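Local coordinates for EF0056 (Enterococcus faecalis, PDB 6ORI), which is an enterococcal surface protein of undetermined molecular function, built from immunoglobulin-like domains with bound calcium and probably linked to biofilm formation, at residues A[96-101]-A[123-128]; A[168-173]-A[178-183]; A[283-288]-A[292-297]; A[328-333]-A[379-384]. All coordinates share one frame; numbering follows the deposited sequence.

Contact 1. Residues A[96-101]-A[123-128]; sequences SRRTFV and DGLFAG
R98 reaches the 123-128 loop because its CG stands beside the backbone N (chi1 -50°) and the chain then bends at chi2, bringing the guanidinium over D123, with the carbonyl O of G124 at its edge. NE gives a nearly straight hydrogen bond to this carbonyl (R98 NE to G124 O 2.9 Å, 167° at the hydrogen), with the oxygen in the guanidinium plane. NH2 of R98 adds a weak, bent bond to G124 O at 3.3 Å, so two N-H groups on one edge of the arginine share one backbone acceptor. One guanidinium face lies over the CA of D123, which sits 3.6 Å above its centre. The D123 carboxylate is turned almost perpendicular to the guanidinium (88°); OD1 is 4.1 Å from R98 NH1 and well out of plane, so any attraction is through charge alone. Below the polar end, CG of R98 packs on CD2 of L125 at 3.9 Å, the two side chains running past each other in opposite directions. Beyond this methyl, L125 enters the apolar interior, touching V87 and V116. An arginine thus ties the loop between strands 113-117 and 135-144 to strand 98-104 of the ten-stranded antiparallel sheet.

Contact 2. Residues A[168-173]-A[178-183]; sequences RIYLVS and DKIVPG
V172 and I180 form the non-hydrogen-bonded antiparallel pair of a short beta hairpin made by strands 166-173 and 179-181, their CA atoms 4.4 Å apart. Three backbone bonds join the arms. V181 N donates to L171 O in a nearly straight bond (171° at the hydrogen), S173 N donates to K179 O, and D178 N reaches S173 O from above the carbonyl plane at the turn end. Between them run two CA-H...O contacts, the shorter from V172 CA to K179 O. The strand directions are 120° apart, far from strictly antiparallel, and the ladder is short, the chain turning a corner at P182 and G183.

Apolar contacts flank the backbone bonds. CG1 and CD1 of I180 touch CD2 of the Y170 ring, the two side chains crossing at about a right angle, while I180 CG1 also meets CG1 of V172. L171 and V181 lie side by side and point the same way, L171 CD2 against V181 CG2 at 3.9 Å.

The charged groups have partners beyond the hairpin: D178 makes a salt bridge to R71 and a hydrogen bond to H174, and R168 a salt bridge to E185. The R168 guanidinium lies over the Y170 ring, NH1 4.0 Å above its centre, and R168 NH2 closes on the I180 CD1 methyl at 3.4 Å.

Contact 3. Residues A[283-288]-A[292-297]; sequences HMVQAD and YNVAFE
H283 and F296 meet obliquely at one end of the loop that links strands 277-284 and 300-304 of a five-stranded antiparallel sheet. Their planes are 57° apart and their centroids 5.3 Å, with CE1 of the imidazole nearest CZ of the phenyl ring. A water joins the pair: it lies in the plane of the H283 ring, 2.8 Å from ND1, and donates to the carbonyl O of F296. H283 NE2 is held by Q281. Midway, V285 and V294 cross at about a right angle, meeting through their CG1 methyls at 3.7 Å. With chi1 at -173° the Y292 ring is carried away from its own N and comes to lie against A287 of 283-288; there A287 CB comes to the ring edge at Y292 CE1, near the ring plane, 3.4 Å away. The Y292 hydroxyl is bonded to K245. Next to this, two backbone N-H groups are bound by side-chain oxygens. N293 folds into an Asx turn, its OD1 accepting from A295 N and bonded also to S298. From segment 283-288, D288 OD1 takes the N-H of N293 from above the carboxylate plane, N293 N to D288 OD1 3.0 Å.

Contact 4. Residues A[328-333]-A[379-384]; sequences KLIDFA and SWLSDT
L381 meets the 328-333 loop through its two terminal methyls, each with a separate partner. L381 CD2 meets I330 CD1 at 4.3 Å and L381 CD1 meets F332 CE1 at 4.2 Å, so the leucine fork is divided between an aliphatic tip and a ring. The L381 CG stands beside its backbone N (chi1 -57°), and from there the fork opens at the loop. The contact is small and wholly apolar, with no hydrogen bond between the segments, and the backbones stay well apart: CA of I330 and CA of L381 are 10.9 Å from each other. I330 and L381 both set out toward the opposite segment, whereas F332 reaches it only through the far end of its ring.

Within the loop, the two partners of L381 brace each other: CG2 of I330 lies 3.7 Å above one face of the F332 ring, toward the rim. The same phenyl stacks with Y254, and I340 touches both loop side chains, while M282 and V342 pack on I330. L246 of strand 239-248 packs on L381.

Farther out, the loop folds through an Asx turn: D331 OD1 accepts from A333 N at 2.9 Å, nearly along its C-O axis. The carbonyl O of F332 is bonded to K248 NZ. L381 is held in its strand by backbone bonding with I389, and its N is also bonded to OG1 of T392. The arrangement is consistent with the apolar interior of an immunoglobulin-like beta-sandwich, one sheet carrying strands 239-248 and 340-348 and the other strand 375-382.

How the contacts relate
Contacts 1 and 2 belong to the same antiparallel sheet, their centres 17 Å apart and their nearest atoms about 5 Å. Later in the chain, contact 3 follows strand 277-284 of the five-stranded sheet, and contact 4 joins that region to strand 375-382 of the four-stranded one. Contact 2 meets contact 3 where the corner at P182 and G183 packs against Y292 (G183 O to Y292 CE2 3.9 Å), so the hairpin of contact 2 abuts the loop of contact 3. Contacts 3 and 4 also touch: the M284 CE methyl reaches K328 O, and V285 O lies 3.6 Å from D331 CB. Contact 1 is the most remote from contact 4, with centres about 33 Å apart. The calcium site, formed by S162, G372, D374, L400 and D402, includes none of the residues of these contacts.

Contact 1. Residues A[96-101]-A[123-128]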
loop_
_atom_site.group_PDB
_atom_site.type_symbol
_atom_site.label_atom_id
_atom_site.label_comp_id
_atom_site.label_asym_id
_atom_site.label_seq_id
_atom_site.Cartn_x
_atom_site.Cartn_y
_atom_site.Cartn_z
ATOM N N SER A 96 -27.119 -6.352 -0.474
ATOM C CA SER A 96 -27.273 -5.458 0.669
ATOM C C SER A 96 -25.925 -5.055 1.299
ATOM O O SER A 96 -24.888 -5.694 1.088
ATOM C CB SER A 96 -28.186 -6.105 1.712
ATOM O OG SER A 96 -27.710 -7.373 2.105
ATOM N N ARG A 97 -25.979 -4.009 2.108
ATOM C CA ARG A 97 -24.804 -3.511 2.840
ATOM C C ARG A 97 -24.228 -4.615 3.715
ATOM O O ARG A 97 -24.946 -5.398 4.323
ATOM C CB ARG A 97 -25.214 -2.313 3.677
ATOM C CG ARG A 97 -24.112 -1.577 4.344
ATOM C CD ARG A 97 -24.600 -0.196 4.745
ATOM N NE ARG A 97 -23.611 0.547 5.488
ATOM C CZ ARG A 97 -22.622 1.239 4.935
ATOM N NH1 ARG A 97 -22.468 1.268 3.620
ATOM N NH2 ARG A 97 -21.783 1.880 5.693
ATOM N N ARG A 98 -22.902 -4.688 3.748
ATOM C CA ARG A 98 -22.199 -5.719 4.506
ATOM C C ARG A 98 -21.612 -5.173 5.791
ATOM O O ARG A 98 -21.260 -4.003 5.884
ATOM C CB ARG A 98 -21.054 -6.321 3.706
ATOM C CG ARG A 98 -21.411 -6.772 2.316
ATOM C CD ARG A 98 -22.535 -7.762 2.264
ATOM N NE ARG A 98 -22.567 -8.358 0.925
ATOM C CZ ARG A 98 -23.623 -8.905 0.338
ATOM N NH1 ARG A 98 -24.792 -8.950 0.959
ATOM N NH2 ARG A 98 -23.504 -9.422 -0.876
ATOM N N THR A 99 -21.500 -6.062 6.784
ATOM C CA THR A 99 -20.836 -5.770 8.043
ATOM C C THR A 99 -19.508 -6.486 8.083
ATOM O O THR A 99 -19.407 -7.650 7.702
ATOM C CB THR A 99 -21.727 -6.200 9.214
ATOM O OG1 THR A 99 -22.887 -5.359 9.221
ATOM C CG2 THR A 99 -21.015 -6.018 10.552
ATOM N N PHE A 100 -18.467 -5.781 8.488
ATOM C CA PHE A 100 -17.174 -6.402 8.773
ATOM C C PHE A 100 -17.293 -6.976 10.194
ATOM O O PHE A 100 -17.579 -6.228 11.122
ATOM C CB PHE A 100 -16.080 -5.338 8.748
ATOM C CG PHE A 100 -15.297 -5.232 7.484
ATOM C CD1 PHE A 100 -14.181 -6.015 7.313
ATOM C CD2 PHE A 100 -15.602 -4.299 6.498
ATOM C CE1 PHE A 100 -13.381 -5.916 6.179
ATOM C CE2 PHE A 100 -14.786 -4.203 5.355
ATOM C CZ PHE A 100 -13.699 -5.016 5.212
ATOM N N VAL A 101 -17.106 -8.269 10.375
ATOM C CA VAL A 101 -17.299 -8.931 11.667
ATOM C C VAL A 101 -16.004 -8.955 12.431
ATOM O O VAL A 101 -14.969 -9.350 11.889
ATOM C CB VAL A 101 -17.804 -10.378 11.434
ATOM C CG1 VAL A 101 -17.826 -11.189 12.724
ATOM C CG2 VAL A 101 -19.169 -10.352 10.789
ATOM N N ASP A 123 -22.252 -13.283 0.430
ATOM C CA ASP A 123 -22.378 -12.181 1.389
ATOM C C ASP A 123 -21.105 -11.353 1.503
ATOM O O ASP A 123 -20.784 -10.801 2.557
ATOM C CB ASP A 123 -22.806 -12.721 2.750
ATOM C CG ASP A 123 -24.115 -13.460 2.675
ATOM O OD1 ASP A 123 -25.104 -12.860 2.195
ATOM O OD2 ASP A 123 -24.126 -14.654 3.059
ATOM N N GLY A 124 -20.419 -11.230 0.380
ATOM C CA GLY A 124 -19.144 -10.540 0.319
ATOM C C GLY A 124 -19.196 -9.299 -0.552
ATOM O O GLY A 124 -20.251 -8.682 -0.750
ATOM N N LEU A 125 -18.037 -8.880 -1.061
ATOM C CA LEU A 125 -17.911 -7.579 -1.716
ATOM C C LEU A 125 -17.872 -7.561 -3.237
ATOM O O LEU A 125 -18.431 -6.666 -3.843
ATOM C CB LEU A 125 -16.652 -6.858 -1.232
ATOM C CG LEU A 125 -16.528 -6.688 0.285
ATOM C CD1 LEU A 125 -15.347 -5.802 0.629
ATOM C CD2 LEU A 125 -17.781 -6.135 0.919
ATOM N N PHE A 126 -17.156 -8.501 -3.842
ATOM C CA PHE A 126 -16.733 -8.383 -5.242
ATOM C C PHE A 126 -17.296 -9.493 -6.125
ATOM O O PHE A 126 -17.361 -10.670 -5.748
ATOM C CB PHE A 126 -15.198 -8.382 -5.311
ATOM C CG PHE A 126 -14.560 -7.248 -4.544
ATOM C CD1 PHE A 126 -14.940 -5.938 -4.796
ATOM C CD2 PHE A 126 -13.614 -7.478 -3.553
ATOM C CE1 PHE A 126 -14.393 -4.901 -4.095
ATOM C CE2 PHE A 126 -13.055 -6.411 -2.857
ATOM C CZ PHE A 126 -13.457 -5.140 -3.141
ATOM N N ALA A 127 -17.710 -9.112 -7.321
ATOM C CA ALA A 127 -18.330 -10.053 -8.245
ATOM C C ALA A 127 -17.305 -11.098 -8.677
ATOM O O ALA A 127 -16.273 -10.777 -9.278
ATOM C CB ALA A 127 -18.909 -9.317 -9.434
ATOM N N GLY A 128 -17.574 -12.364 -8.365
ATOM C CA GLY A 128 -16.630 -13.427 -8.645
ATOM C C GLY A 128 -16.354 -13.632 -10.124
ATOM O O GLY A 128 -15.247 -13.979 -10.506
#

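Contact 2. Residues A[168-173]-A[178-183]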
loop_
_atom_site.group_PDB
_atom_site.type_symbol
_atom_site.label_atom_id
_atom_site.label_comp_id
_atom_site.label_asym_id
_atom_site.label_seq_id
_atom_site.Cartn_x
_atom_site.Cartn_y
_atom_site.Cartn_z
ATOM N N ARG A 168 -3.911 -2.758 7.952
ATOM C CA ARG A 168 -3.470 -3.803 7.030
ATOM C C ARG A 168 -4.691 -4.505 6.477
ATOM O O ARG A 168 -5.538 -4.966 7.250
ATOM C CB ARG A 168 -2.558 -4.803 7.745
ATOM C CG ARG A 168 -2.093 -5.990 6.878
ATOM C CD ARG A 168 -1.526 -7.122 7.730
ATOM N NE ARG A 168 -0.730 -8.066 6.960
ATOM C CZ ARG A 168 -0.460 -9.314 7.330
ATOM N NH1 ARG A 168 -0.947 -9.827 8.448
ATOM N NH2 ARG A 168 0.315 -10.055 6.553
ATOM N N ILE A 169 -4.811 -4.596 5.157
ATOM C CA ILE A 169 -5.856 -5.376 4.526
ATOM C C ILE A 169 -5.216 -6.542 3.772
ATOM O O ILE A 169 -4.143 -6.401 3.175
ATOM C CB ILE A 169 -6.753 -4.494 3.637
ATOM C CG1 ILE A 169 -8.038 -5.244 3.263
ATOM C CG2 ILE A 169 -5.992 -3.998 2.409
ATOM C CD1 ILE A 169 -9.080 -4.382 2.586
ATOM N N TYR A 170 -5.821 -7.716 3.862
ATOM C CA TYR A 170 -5.230 -8.898 3.263
ATOM C C TYR A 170 -6.287 -9.944 2.997
ATOM O O TYR A 170 -7.410 -9.834 3.462
ATOM C CB TYR A 170 -4.091 -9.457 4.131
ATOM C CG TYR A 170 -4.424 -9.813 5.566
ATOM C CD1 TYR A 170 -4.590 -8.819 6.535
ATOM C CD2 TYR A 170 -4.492 -11.135 5.980
ATOM C CE1 TYR A 170 -4.860 -9.151 7.861
ATOM C CE2 TYR A 170 -4.763 -11.464 7.302
ATOM C CZ TYR A 170 -4.931 -10.454 8.227
ATOM O OH TYR A 170 -5.178 -10.725 9.552
ATOM N N LEU A 171 -5.929 -10.941 2.201
ATOM C CA LEU A 171 -6.836 -12.003 1.811
ATOM C C LEU A 171 -6.355 -13.331 2.353
ATOM O O LEU A 171 -5.175 -13.658 2.192
ATOM C CB LEU A 171 -6.885 -12.047 0.296
ATOM C CG LEU A 171 -7.848 -13.040 -0.323
ATOM C CD1 LEU A 171 -9.269 -12.639 -0.010
ATOM C CD2 LEU A 171 -7.617 -13.113 -1.830
ATOM N N VAL A 172 -7.252 -14.088 2.980
ATOM C CA VAL A 172 -6.901 -15.437 3.439
ATOM C C VAL A 172 -7.781 -16.454 2.756
ATOM O O VAL A 172 -8.823 -16.124 2.197
ATOM C CB VAL A 172 -7.001 -15.606 4.971
ATOM C CG1 VAL A 172 -6.106 -14.584 5.701
ATOM C CG2 VAL A 172 -8.433 -15.485 5.413
ATOM N N SER A 173 -7.330 -17.701 2.809
ATOM C CA SER A 173 -7.991 -18.808 2.169
ATOM C C SER A 173 -8.293 -19.890 3.205
ATOM O O SER A 173 -7.383 -20.448 3.810
ATOM C CB SER A 173 -7.059 -19.351 1.096
ATOM O OG SER A 173 -7.564 -20.591 0.608
ATOM N N ASP A 178 -6.348 -20.732 6.532
ATOM C CA ASP A 178 -6.343 -19.275 6.735
ATOM C C ASP A 178 -5.000 -18.614 6.486
ATOM O O ASP A 178 -4.709 -17.524 6.993
ATOM C CB ASP A 178 -6.889 -18.904 8.117
ATOM C CG ASP A 178 -8.369 -19.108 8.213
ATOM O OD1 ASP A 178 -9.000 -19.352 7.165
ATOM O OD2 ASP A 178 -8.911 -19.015 9.340
ATOM N N LYS A 179 -4.173 -19.267 5.677
ATOM C CA LYS A 179 -2.946 -18.666 5.212
ATOM C C LYS A 179 -3.272 -17.513 4.270
ATOM O O LYS A 179 -4.393 -17.414 3.719
ATOM C CB LYS A 179 -2.058 -19.702 4.520
ATOM C CG LYS A 179 -1.383 -20.663 5.502
ATOM C CD LYS A 179 -0.481 -21.646 4.756
ATOM C CE LYS A 179 0.342 -22.481 5.702
ATOM N NZ LYS A 179 -0.487 -23.561 6.322
ATOM N N ILE A 180 -2.301 -16.630 4.121
ATOM C CA ILE A 180 -2.459 -15.418 3.350
ATOM C C ILE A 180 -2.109 -15.629 1.895
ATOM O O ILE A 180 -1.123 -16.289 1.564
ATOM C CB ILE A 180 -1.575 -14.331 3.960
ATOM C CG1 ILE A 180 -2.066 -14.045 5.381
ATOM C CG2 ILE A 180 -1.572 -13.076 3.110
ATOM C CD1 ILE A 180 -1.186 -13.052 6.133
ATOM N N VAL A 181 -2.897 -15.050 1.007
ATOM C CA VAL A 181 -2.610 -15.119 -0.411
ATOM C C VAL A 181 -1.475 -14.151 -0.722
ATOM O O VAL A 181 -1.600 -12.938 -0.511
ATOM C CB VAL A 181 -3.852 -14.793 -1.221
ATOM C CG1 VAL A 181 -3.581 -14.903 -2.697
ATOM C CG2 VAL A 181 -4.979 -15.747 -0.841
ATOM N N PRO A 182 -0.327 -14.683 -1.176
ATOM C CA PRO A 182 0.846 -13.802 -1.246
ATOM C C PRO A 182 0.758 -12.700 -2.286
ATOM O O PRO A 182 0.292 -12.922 -3.386
ATOM C CB PRO A 182 1.982 -14.760 -1.590
ATOM C CG PRO A 182 1.315 -15.917 -2.262
ATOM C CD PRO A 182 -0.032 -16.055 -1.642
ATOM N N GLY A 183 1.161 -11.504 -1.879
ATOM C CA GLY A 183 1.055 -10.320 -2.704
ATOM C C GLY A 183 -0.260 -9.567 -2.522
ATOM O O GLY A 183 -0.357 -8.405 -2.935
#

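Contact 3. Residues A[283-288]-A[292-297]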
loop_
_atom_site.group_PDB
_atom_site.type_symbol
_atom_site.label_atom_id
_atom_site.label_comp_id
_atom_site.label_asym_id
_atom_site.label_seq_id
_atom_site.Cartn_x
_atom_site.Cartn_y
_atom_site.Cartn_z
ATOM N N HIS A 283 13.436 -1.543 -9.976
ATOM C CA HIS A 283 13.110 -2.825 -10.586
ATOM C C HIS A 283 11.777 -2.764 -11.289
ATOM O O HIS A 283 10.837 -2.128 -10.795
ATOM C CB HIS A 283 13.035 -3.937 -9.537
ATOM C CG HIS A 283 14.346 -4.276 -8.890
ATOM N ND1 HIS A 283 14.523 -5.403 -8.112
ATOM C CD2 HIS A 283 15.542 -3.648 -8.915
ATOM C CE1 HIS A 283 15.769 -5.441 -7.675
ATOM N NE2 HIS A 283 16.416 -4.393 -8.158
ATOM N N MET A 284 11.693 -3.471 -12.399
ATOM C CA MET A 284 10.451 -3.710 -13.097
ATOM C C MET A 284 9.837 -4.978 -12.545
ATOM O O MET A 284 10.529 -5.992 -12.403
ATOM C CB MET A 284 10.726 -3.863 -14.587
ATOM C CG MET A 284 9.468 -4.119 -15.388
ATOM S SD MET A 284 9.735 -4.333 -17.154
ATOM C CE MET A 284 9.991 -2.640 -17.654
ATOM N N VAL A 285 8.539 -4.910 -12.249
ATOM C CA VAL A 285 7.774 -6.012 -11.668
ATOM C C VAL A 285 6.506 -6.200 -12.501
ATOM O O VAL A 285 5.992 -5.264 -13.077
ATOM C CB VAL A 285 7.406 -5.665 -10.205
ATOM C CG1 VAL A 285 6.606 -6.788 -9.554
ATOM C CG2 VAL A 285 8.662 -5.370 -9.371
ATOM N N GLN A 286 5.982 -7.417 -12.510
ATOM C CA GLN A 286 4.822 -7.736 -13.323
ATOM C C GLN A 286 3.722 -8.363 -12.488
ATOM O O GLN A 286 3.968 -9.282 -11.697
ATOM C CB GLN A 286 5.249 -8.682 -14.438
ATOM C CG GLN A 286 6.696 -8.465 -14.835
ATOM C CD GLN A 286 6.929 -8.624 -16.315
ATOM O OE1 GLN A 286 6.451 -9.576 -16.931
ATOM N NE2 GLN A 286 7.662 -7.684 -16.901
ATOM N N ALA A 287 2.510 -7.838 -12.655
ATOM C CA ALA A 287 1.306 -8.443 -12.084
ATOM C C ALA A 287 0.809 -9.543 -13.026
ATOM O O ALA A 287 0.129 -9.255 -14.013
ATOM C CB ALA A 287 0.207 -7.368 -11.882
ATOM N N ASP A 288 1.150 -10.795 -12.722
ATOM C CA ASP A 288 0.836 -11.914 -13.605
ATOM C C ASP A 288 -0.672 -12.131 -13.703
ATOM O O ASP A 288 -1.387 -11.966 -12.718
ATOM C CB ASP A 288 1.483 -13.205 -13.085
ATOM C CG ASP A 288 2.907 -12.999 -12.608
ATOM O OD1 ASP A 288 3.081 -12.461 -11.495
ATOM O OD2 ASP A 288 3.848 -13.382 -13.336
ATOM N N TYR A 292 -0.315 -14.719 -9.633
ATOM C CA TYR A 292 0.235 -13.439 -9.211
ATOM C C TYR A 292 1.387 -13.622 -8.239
ATOM O O TYR A 292 1.230 -14.221 -7.179
ATOM C CB TYR A 292 -0.881 -12.620 -8.554
ATOM C CG TYR A 292 -0.496 -11.210 -8.208
ATOM C CD1 TYR A 292 -0.508 -10.205 -9.172
ATOM C CD2 TYR A 292 -0.110 -10.872 -6.915
ATOM C CE1 TYR A 292 -0.146 -8.901 -8.849
ATOM C CE2 TYR A 292 0.265 -9.583 -6.597
ATOM C CZ TYR A 292 0.233 -8.605 -7.567
ATOM O OH TYR A 292 0.605 -7.304 -7.240
ATOM N N ASN A 293 2.545 -13.065 -8.597
ATOM C CA ASN A 293 3.775 -13.246 -7.835
ATOM C C ASN A 293 4.632 -12.017 -8.044
ATOM O O ASN A 293 5.065 -11.713 -9.196
ATOM C CB ASN A 293 4.532 -14.497 -8.288
ATOM C CG ASN A 293 5.833 -14.731 -7.503
ATOM O OD1 ASN A 293 6.649 -13.832 -7.362
ATOM N ND2 ASN A 293 6.035 -15.953 -7.035
ATOM N N VAL A 294 4.880 -11.310 -6.950
ATOM C CA VAL A 294 5.719 -10.130 -6.979
ATOM C C VAL A 294 6.877 -10.306 -5.990
ATOM O O VAL A 294 7.375 -9.344 -5.412
ATOM C CB VAL A 294 4.894 -8.834 -6.706
ATOM C CG1 VAL A 294 3.895 -8.602 -7.835
ATOM C CG2 VAL A 294 4.188 -8.899 -5.379
ATOM N N ALA A 295 7.348 -11.536 -5.821
ATOM C CA ALA A 295 8.531 -11.777 -4.998
ATOM C C ALA A 295 9.726 -10.991 -5.550
ATOM O O ALA A 295 9.779 -10.657 -6.726
ATOM C CB ALA A 295 8.863 -13.246 -4.979
ATOM N N PHE A 296 10.694 -10.733 -4.694
ATOM C CA PHE A 296 11.896 -10.017 -5.110
ATOM C C PHE A 296 12.568 -10.699 -6.290
ATOM O O PHE A 296 13.058 -10.050 -7.216
ATOM C CB PHE A 296 12.873 -9.932 -3.934
ATOM C CG PHE A 296 14.027 -8.992 -4.170
ATOM C CD1 PHE A 296 13.924 -7.658 -3.834
ATOM C CD2 PHE A 296 15.208 -9.442 -4.707
ATOM C CE1 PHE A 296 14.970 -6.779 -4.028
ATOM C CE2 PHE A 296 16.276 -8.557 -4.913
ATOM C CZ PHE A 296 16.147 -7.237 -4.572
ATOM N N GLU A 297 12.649 -12.025 -6.269
ATOM C CA GLU A 297 13.371 -12.729 -7.328
ATOM C C GLU A 297 12.763 -12.484 -8.705
ATOM O O GLU A 297 13.452 -12.603 -9.713
ATOM C CB GLU A 297 13.433 -14.235 -7.057
ATOM C CG GLU A 297 12.090 -14.926 -7.091
ATOM C CD GLU A 297 12.240 -16.418 -7.106
ATOM O OE1 GLU A 297 12.587 -16.978 -8.170
ATOM O OE2 GLU A 297 12.031 -17.021 -6.044
HETATM O O HOH W 1 12.502 -7.325 -7.586
#

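Contact 4. Residues A[328-333]-A[379-384]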
loop_
_atom_site.group_PDB
_atom_site.type_symbol
_atom_site.label_atom_id
_atom_site.label_comp_id
_atom_site.label_asym_id
_atom_site.label_seq_id
_atom_site.Cartn_x
_atom_site.Cartn_y
_atom_site.Cartn_z
ATOM N N LYS A 328 10.288 1.129 -20.771
ATOM C CA LYS A 328 11.550 0.431 -20.528
ATOM C C LYS A 328 11.800 0.282 -19.017
ATOM O O LYS A 328 12.537 -0.617 -18.585
ATOM C CB LYS A 328 12.704 1.183 -21.184
ATOM C CG LYS A 328 12.685 1.113 -22.699
ATOM C CD LYS A 328 13.941 1.745 -23.289
ATOM C CE LYS A 328 13.625 3.013 -24.047
ATOM N NZ LYS A 328 14.823 3.879 -24.254
ATOM N N LEU A 329 11.217 1.177 -18.220
ATOM C CA LEU A 329 11.458 1.177 -16.771
ATOM C C LEU A 329 10.295 0.630 -15.954
ATOM O O LEU A 329 10.500 0.084 -14.859
ATOM C CB LEU A 329 11.760 2.570 -16.258
ATOM C CG LEU A 329 12.895 3.326 -16.926
ATOM C CD1 LEU A 329 13.160 4.619 -16.218
ATOM C CD2 LEU A 329 14.171 2.491 -16.979
ATOM N N ILE A 330 9.079 0.808 -16.458
ATOM C CA ILE A 330 7.872 0.419 -15.725
ATOM C C ILE A 330 7.026 -0.473 -16.619
ATOM O O ILE A 330 6.797 -0.135 -17.768
ATOM C CB ILE A 330 7.043 1.655 -15.325
ATOM C CG1 ILE A 330 7.819 2.551 -14.352
ATOM C CG2 ILE A 330 5.665 1.261 -14.759
ATOM C CD1 ILE A 330 7.142 3.918 -14.062
ATOM N N ASP A 331 6.553 -1.596 -16.076
ATOM C CA ASP A 331 5.597 -2.424 -16.792
ATOM C C ASP A 331 4.216 -1.846 -16.466
ATOM O O ASP A 331 3.684 -2.026 -15.371
ATOM C CB ASP A 331 5.716 -3.898 -16.411
ATOM C CG ASP A 331 4.870 -4.791 -17.301
ATOM O OD1 ASP A 331 3.813 -4.346 -17.778
ATOM O OD2 ASP A 331 5.264 -5.952 -17.532
ATOM N N PHE A 332 3.656 -1.119 -17.418
ATOM C CA PHE A 332 2.362 -0.475 -17.231
ATOM C C PHE A 332 1.191 -1.422 -17.438
ATOM O O PHE A 332 0.041 -0.993 -17.339
ATOM C CB PHE A 332 2.212 0.701 -18.190
ATOM C CG PHE A 332 2.924 1.954 -17.750
ATOM C CD1 PHE A 332 2.294 2.889 -16.950
ATOM C CD2 PHE A 332 4.227 2.201 -18.158
ATOM C CE1 PHE A 332 2.941 4.045 -16.566
ATOM C CE2 PHE A 332 4.866 3.356 -17.755
ATOM C CZ PHE A 332 4.211 4.259 -16.950
ATOM N N ALA A 333 1.471 -2.695 -17.722
ATOM C CA ALA A 333 0.400 -3.649 -18.055
ATOM C C ALA A 333 -0.469 -3.024 -19.140
ATOM O O ALA A 333 -1.688 -2.927 -18.983
ATOM C CB ALA A 333 -0.411 -4.005 -16.802
ATOM N N SER A 379 5.674 7.832 -2.990
ATOM C CA SER A 379 5.946 7.577 -4.396
ATOM C C SER A 379 4.775 8.074 -5.214
ATOM O O SER A 379 3.631 8.025 -4.764
ATOM C CB SER A 379 6.171 6.099 -4.656
ATOM O OG SER A 379 7.234 5.608 -3.877
ATOM N N TRP A 380 5.043 8.544 -6.428
ATOM C CA TRP A 380 3.976 9.019 -7.292
ATOM C C TRP A 380 4.477 9.094 -8.714
ATOM O O TRP A 380 5.694 9.114 -8.946
ATOM C CB TRP A 380 3.426 10.389 -6.838
ATOM C CG TRP A 380 4.404 11.554 -6.918
ATOM C CD1 TRP A 380 4.466 12.524 -7.889
ATOM C CD2 TRP A 380 5.436 11.874 -5.971
ATOM N NE1 TRP A 380 5.483 13.414 -7.607
ATOM C CE2 TRP A 380 6.094 13.036 -6.443
ATOM C CE3 TRP A 380 5.885 11.283 -4.786
ATOM C CZ2 TRP A 380 7.160 13.612 -5.760
ATOM C CZ3 TRP A 380 6.947 11.848 -4.125
ATOM C CH2 TRP A 380 7.573 12.998 -4.616
ATOM N N LEU A 381 3.561 9.148 -9.675
ATOM C CA LEU A 381 3.929 9.477 -11.050
ATOM C C LEU A 381 3.611 10.929 -11.305
ATOM O O LEU A 381 2.616 11.450 -10.777
ATOM C CB LEU A 381 3.170 8.588 -12.043
ATOM C CG LEU A 381 3.347 7.075 -11.875
ATOM C CD1 LEU A 381 2.675 6.351 -13.017
ATOM C CD2 LEU A 381 4.789 6.648 -11.780
ATOM N N SER A 382 4.427 11.578 -12.127
ATOM C CA SER A 382 4.169 12.955 -12.529
ATOM C C SER A 382 4.330 13.066 -14.019
ATOM O O SER A 382 4.983 12.217 -14.662
ATOM C CB SER A 382 5.084 13.936 -11.814
ATOM O OG SER A 382 6.428 13.651 -12.122
ATOM N N ASP A 383 3.715 14.085 -14.588
ATOM C CA ASP A 383 3.973 14.415 -15.986
ATOM C C ASP A 383 5.309 15.155 -16.117
ATOM O O ASP A 383 6.042 15.364 -15.142
ATOM C CB ASP A 383 2.776 15.159 -16.608
ATOM C CG ASP A 383 2.536 16.545 -16.037
ATOM O OD1 ASP A 383 3.433 17.153 -15.443
ATOM O OD2 ASP A 383 1.386 17.020 -16.200
ATOM N N THR A 384 5.616 15.573 -17.331
ATOM C CA THR A 384 6.884 16.204 -17.593
ATOM C C THR A 384 7.033 17.533 -16.872
ATOM O O THR A 384 8.151 17.983 -16.638
ATOM C CB THR A 384 7.035 16.325 -19.097
ATOM O OG1 THR A 384 8.370 16.693 -19.411
ATOM C CG2 THR A 384 6.026 17.293 -19.717
#